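Long-range contact in aminomethyltransferase (Bartonella henselae, PDB 3GIR), which belongs to the aminomethyltransferase family, joining a folate-binding domain to a C-terminal barrel domain: residues Asp270-Val282 and Phe298-Arg310. Sequence-based numbering, arbitrary orientation.
Sequences DTTPIDAALTWAV and FLESLQKGPSRCR
A bend at chi3 (62°) brings the guanidinium of Arg310 edge-on to Ala276 O, while chi1 -60° and chi2 65° put Ile274 CD1 over one face of the Phe298 ring, toward its rim, 4.2 Å from the centroid. Arg310 NE and NH2 both donate to the single acceptor Ala276 O, at 2.7 and 2.9 Å, with that oxygen in the guanidinium plane. Arg310 N adds a backbone bond to Asp275 O, fastening the first residues of strand 309-315 to the turn Ile274-Ala277. Asp275 OD1 accepts from Ser307 N (3.0 Å) on the syn side, well out of the carboxylate plane, and its OD2 takes Thr272 N from above that plane; three waters extend this network to Arg308 NE, Ser301 OG and Ser307 OG. Against helix 295-304 the packing is mainly apolar: Pro273 CG lies at the edge of the Phe298 ring, Val282 CG2 reaches CZ of that ring, and Leu302 CD1 touches Ile274 CG1 (3.7 Å), which Ser301 OG also borders. A buried carboxylate serving backbone amides of both segments illustrates how a loop can hold the connection between helix 295-304 and strand 309-315, which leads into the C-terminal antiparallel sheet; the nearby Arg308, bridged by water, probably helps stabilise its negative charge.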
loop_
_atom_site.group_PDB
_atom_site.type_symbol
_atom_site.label_atom_id
_atom_site.label_comp_id
_atom_site.label_asym_id
_atom_site.label_seq_id
_atom_site.Cartn_x
_atom_site.Cartn_y
_atom_site.Cartn_z
ATOM N N ASP A 270 -7.798 8.014 -12.524
ATOM C CA ASP A 270 -8.543 9.279 -12.562
ATOM C C ASP A 270 -8.205 10.300 -11.458
ATOM O O ASP A 270 -8.773 11.411 -11.417
ATOM C CB ASP A 270 -10.051 8.972 -12.651
ATOM C CG ASP A 270 -10.424 8.332 -13.997
ATOM O OD1 ASP A 270 -9.909 8.781 -15.045
ATOM O OD2 ASP A 270 -11.210 7.366 -14.004
ATOM N N THR A 271 -7.311 9.951 -10.518
ATOM C CA THR A 271 -6.924 10.810 -9.452
ATOM C C THR A 271 -5.455 11.119 -9.619
ATOM O O THR A 271 -4.610 10.219 -9.674
ATOM C CB THR A 271 -7.119 10.090 -8.046
ATOM O OG1 THR A 271 -6.318 8.899 -7.955
ATOM C CG2 THR A 271 -8.596 9.708 -7.773
ATOM N N THR A 272 -5.118 12.385 -9.718
ATOM C CA THR A 272 -3.751 12.820 -9.673
ATOM C C THR A 272 -3.224 12.813 -8.247
ATOM O O THR A 272 -4.022 12.738 -7.317
ATOM C CB THR A 272 -3.607 14.231 -10.228
ATOM O OG1 THR A 272 -4.172 15.178 -9.304
ATOM C CG2 THR A 272 -4.209 14.350 -11.597
ATOM N N PRO A 273 -1.891 12.926 -8.047
ATOM C CA PRO A 273 -1.408 12.996 -6.692
ATOM C C PRO A 273 -1.886 14.262 -5.976
ATOM O O PRO A 273 -1.940 14.274 -4.760
ATOM C CB PRO A 273 0.135 13.006 -6.835
ATOM C CG PRO A 273 0.341 12.284 -8.104
ATOM C CD PRO A 273 -0.791 12.755 -9.009
ATOM N N ILE A 274 -2.252 15.280 -6.752
ATOM C CA ILE A 274 -2.733 16.519 -6.185
ATOM C C ILE A 274 -4.084 16.241 -5.544
ATOM O O ILE A 274 -4.280 16.578 -4.363
ATOM C CB ILE A 274 -2.803 17.656 -7.267
ATOM C CG1 ILE A 274 -1.401 17.959 -7.894
ATOM C CG2 ILE A 274 -3.386 18.933 -6.672
ATOM C CD1 ILE A 274 -0.687 16.771 -8.774
ATOM N N ASP A 275 -5.000 15.612 -6.292
ATOM C CA ASP A 275 -6.326 15.291 -5.741
ATOM C C ASP A 275 -6.159 14.361 -4.521
ATOM O O ASP A 275 -6.862 14.451 -3.536
ATOM C CB ASP A 275 -7.174 14.540 -6.785
ATOM C CG ASP A 275 -7.292 15.252 -8.104
ATOM O OD1 ASP A 275 -7.326 16.513 -8.054
ATOM O OD2 ASP A 275 -7.399 14.505 -9.168
ATOM N N ALA A 276 -5.232 13.402 -4.620
ATOM C CA ALA A 276 -5.027 12.406 -3.598
ATOM C C ALA A 276 -4.217 12.822 -2.388
ATOM O O ALA A 276 -4.028 12.045 -1.462
ATOM C CB ALA A 276 -4.386 11.113 -4.263
ATOM N N ALA A 277 -3.742 14.071 -2.389
ATOM C CA ALA A 277 -2.846 14.578 -1.341
ATOM C C ALA A 277 -1.656 13.666 -1.089
ATOM O O ALA A 277 -1.310 13.365 0.070
ATOM C CB ALA A 277 -3.610 14.852 -0.001
ATOM N N LEU A 278 -0.974 13.345 -2.202
ATOM C CA LEU A 278 0.215 12.512 -2.190
ATOM C C LEU A 278 1.382 13.244 -2.891
ATOM O O LEU A 278 2.405 12.607 -3.215
ATOM C CB LEU A 278 -0.107 11.190 -2.866
ATOM C CG LEU A 278 -1.124 10.234 -2.244
ATOM C CD1 LEU A 278 -1.273 9.028 -3.160
ATOM C CD2 LEU A 278 -0.683 9.770 -0.886
ATOM N N THR A 279 1.275 14.558 -3.145
ATOM C CA THR A 279 2.355 15.252 -3.863
ATOM C C THR A 279 3.637 15.259 -3.035
ATOM O O THR A 279 4.693 15.494 -3.610
ATOM C CB THR A 279 2.030 16.760 -4.215
ATOM O OG1 THR A 279 1.794 17.449 -2.987
ATOM C CG2 THR A 279 0.801 16.828 -5.150
ATOM N N TRP A 280 3.552 15.031 -1.723
ATOM C CA TRP A 280 4.720 14.964 -0.835
ATOM C C TRP A 280 5.771 13.946 -1.335
ATOM O O TRP A 280 6.957 14.056 -1.031
ATOM C CB TRP A 280 4.340 14.632 0.587
ATOM C CG TRP A 280 3.550 13.357 0.770
ATOM C CD1 TRP A 280 2.220 13.291 0.965
ATOM C CD2 TRP A 280 4.041 12.010 0.833
ATOM N NE1 TRP A 280 1.820 11.983 1.134
ATOM C CE2 TRP A 280 2.923 11.174 1.035
ATOM C CE3 TRP A 280 5.304 11.428 0.706
ATOM C CZ2 TRP A 280 3.041 9.792 1.142
ATOM C CZ3 TRP A 280 5.399 10.046 0.822
ATOM C CH2 TRP A 280 4.279 9.263 1.009
ATOM N N ALA A 281 5.307 12.955 -2.100
ATOM C CA ALA A 281 6.194 11.907 -2.631
ATOM C C ALA A 281 7.158 12.383 -3.724
ATOM O O ALA A 281 8.043 11.598 -4.125
ATOM C CB ALA A 281 5.351 10.707 -3.134
ATOM N N VAL A 282 6.965 13.595 -4.272
ATOM C CA VAL A 282 7.777 14.144 -5.343
ATOM C C VAL A 282 8.469 15.376 -4.782
ATOM O O VAL A 282 7.817 16.411 -4.609
ATOM C CB VAL A 282 6.955 14.557 -6.572
ATOM C CG1 VAL A 282 7.821 14.982 -7.742
ATOM C CG2 VAL A 282 6.047 13.425 -7.041
ATOM N N PHE A 298 1.338 16.991 -14.165
ATOM C CA PHE A 298 1.532 17.062 -12.709
ATOM C C PHE A 298 1.745 18.520 -12.217
ATOM O O PHE A 298 1.148 18.951 -11.249
ATOM C CB PHE A 298 2.765 16.175 -12.316
ATOM C CG PHE A 298 3.057 16.124 -10.839
ATOM C CD1 PHE A 298 2.607 15.057 -10.044
ATOM C CD2 PHE A 298 3.819 17.091 -10.238
ATOM C CE1 PHE A 298 2.912 15.013 -8.728
ATOM C CE2 PHE A 298 4.076 17.056 -8.870
ATOM C CZ PHE A 298 3.638 15.989 -8.118
ATOM N N LEU A 299 2.661 19.212 -12.884
ATOM C CA LEU A 299 2.997 20.628 -12.610
ATOM C C LEU A 299 1.773 21.536 -12.834
ATOM O O LEU A 299 1.493 22.375 -12.007
ATOM C CB LEU A 299 4.191 21.046 -13.481
ATOM C CG LEU A 299 5.480 20.355 -13.051
ATOM C CD1 LEU A 299 6.676 20.682 -13.956
ATOM C CD2 LEU A 299 5.822 20.625 -11.589
ATOM N N GLU A 300 1.039 21.333 -13.910
ATOM C CA GLU A 300 -0.197 22.113 -14.149
ATOM C C GLU A 300 -1.276 21.852 -13.091
ATOM O O GLU A 300 -1.999 22.755 -12.662
ATOM C CB GLU A 300 -0.796 21.790 -15.497
ATOM C CG GLU A 300 -0.121 22.558 -16.619
ATOM C CD GLU A 300 -0.319 21.964 -18.007
ATOM O OE1 GLU A 300 -1.056 20.950 -18.155
ATOM O OE2 GLU A 300 0.288 22.524 -18.964
ATOM N N SER A 301 -1.417 20.602 -12.678
ATOM C CA SER A 301 -2.396 20.290 -11.635
ATOM C C SER A 301 -2.033 20.940 -10.287
ATOM O O SER A 301 -2.884 21.338 -9.483
ATOM C CB SER A 301 -2.452 18.764 -11.488
ATOM O OG SER A 301 -3.495 18.429 -10.635
ATOM N N LEU A 302 -0.755 21.016 -10.011
ATOM C CA LEU A 302 -0.242 21.594 -8.815
ATOM C C LEU A 302 -0.564 23.115 -8.746
ATOM O O LEU A 302 -0.904 23.647 -7.694
ATOM C CB LEU A 302 1.246 21.381 -8.832
ATOM C CG LEU A 302 2.031 21.084 -7.598
ATOM C CD1 LEU A 302 1.394 20.053 -6.698
ATOM C CD2 LEU A 302 3.412 20.645 -8.073
ATOM N N GLN A 303 -0.439 23.771 -9.884
ATOM C CA GLN A 303 -0.818 25.180 -10.036
ATOM C C GLN A 303 -2.323 25.415 -9.973
ATOM O O GLN A 303 -2.773 26.309 -9.274
ATOM C CB GLN A 303 -0.284 25.699 -11.371
ATOM C CG GLN A 303 1.151 26.214 -11.281
ATOM C CD GLN A 303 1.256 27.553 -10.530
ATOM O OE1 GLN A 303 2.090 27.714 -9.622
ATOM N NE2 GLN A 303 0.413 28.521 -10.916
ATOM N N LYS A 304 -3.089 24.650 -10.742
ATOM C CA LYS A 304 -4.540 24.751 -10.760
ATOM C C LYS A 304 -5.213 24.340 -9.426
ATOM O O LYS A 304 -6.325 24.820 -9.140
ATOM C CB LYS A 304 -5.140 24.002 -11.953
ATOM N N GLY A 305 -4.565 23.494 -8.603
ATOM C CA GLY A 305 -5.199 22.957 -7.381
ATOM C C GLY A 305 -6.098 21.738 -7.621
ATOM O O GLY A 305 -6.439 21.380 -8.758
ATOM N N PRO A 306 -6.491 21.070 -6.533
ATOM C CA PRO A 306 -7.208 19.779 -6.697
ATOM C C PRO A 306 -8.632 19.900 -7.287
ATOM O O PRO A 306 -9.298 20.886 -7.042
ATOM C CB PRO A 306 -7.195 19.189 -5.274
ATOM C CG PRO A 306 -6.735 20.285 -4.361
ATOM C CD PRO A 306 -5.986 21.291 -5.176
ATOM N N SER A 307 -9.063 18.909 -8.093
ATOM C CA SER A 307 -10.451 18.870 -8.637
ATOM C C SER A 307 -11.433 18.211 -7.644
ATOM O O SER A 307 -12.643 18.394 -7.769
ATOM C CB SER A 307 -10.521 18.221 -10.060
ATOM O OG SER A 307 -10.303 16.805 -10.101
ATOM N N ARG A 308 -10.876 17.468 -6.685
ATOM C CA ARG A 308 -11.586 16.870 -5.553
ATOM C C ARG A 308 -10.456 16.486 -4.601
ATOM O O ARG A 308 -9.295 16.460 -5.021
ATOM C CB ARG A 308 -12.305 15.628 -5.964
ATOM C CG ARG A 308 -11.582 14.769 -6.923
ATOM C CD ARG A 308 -12.458 13.551 -7.136
ATOM N NE ARG A 308 -11.906 12.547 -8.020
ATOM C CZ ARG A 308 -12.328 11.271 -8.069
ATOM N NH1 ARG A 308 -13.300 10.824 -7.247
ATOM N NH2 ARG A 308 -11.768 10.412 -8.944
ATOM N N CYS A 309 -10.769 16.188 -3.341
ATOM C CA CYS A 309 -9.717 16.057 -2.297
ATOM C C CYS A 309 -9.911 14.772 -1.516
ATOM O O CYS A 309 -10.992 14.565 -0.973
ATOM C CB CYS A 309 -9.759 17.148 -1.277
ATOM S SG CYS A 309 -9.531 18.760 -2.115
ATOM N N ARG A 310 -8.850 13.956 -1.382
ATOM C CA ARG A 310 -8.923 12.771 -0.527
ATOM C C ARG A 310 -8.827 13.147 0.943
ATOM O O ARG A 310 -7.883 13.866 1.385
ATOM C CB ARG A 310 -7.779 11.812 -0.838
ATOM C CG ARG A 310 -7.898 10.513 0.009
ATOM C CD ARG A 310 -6.766 9.547 -0.380
ATOM N NE ARG A 310 -5.461 10.169 -0.086
ATOM C CZ ARG A 310 -4.823 10.175 1.079
ATOM N NH1 ARG A 310 -5.235 9.486 2.143
ATOM N NH2 ARG A 310 -3.677 10.833 1.165
HETATM O O HOH W 1 -9.923 13.052 -9.504
HETATM O O HOH W 2 -5.631 17.111 -10.219
HETATM O O HOH W 3 -7.966 15.638 -11.384
#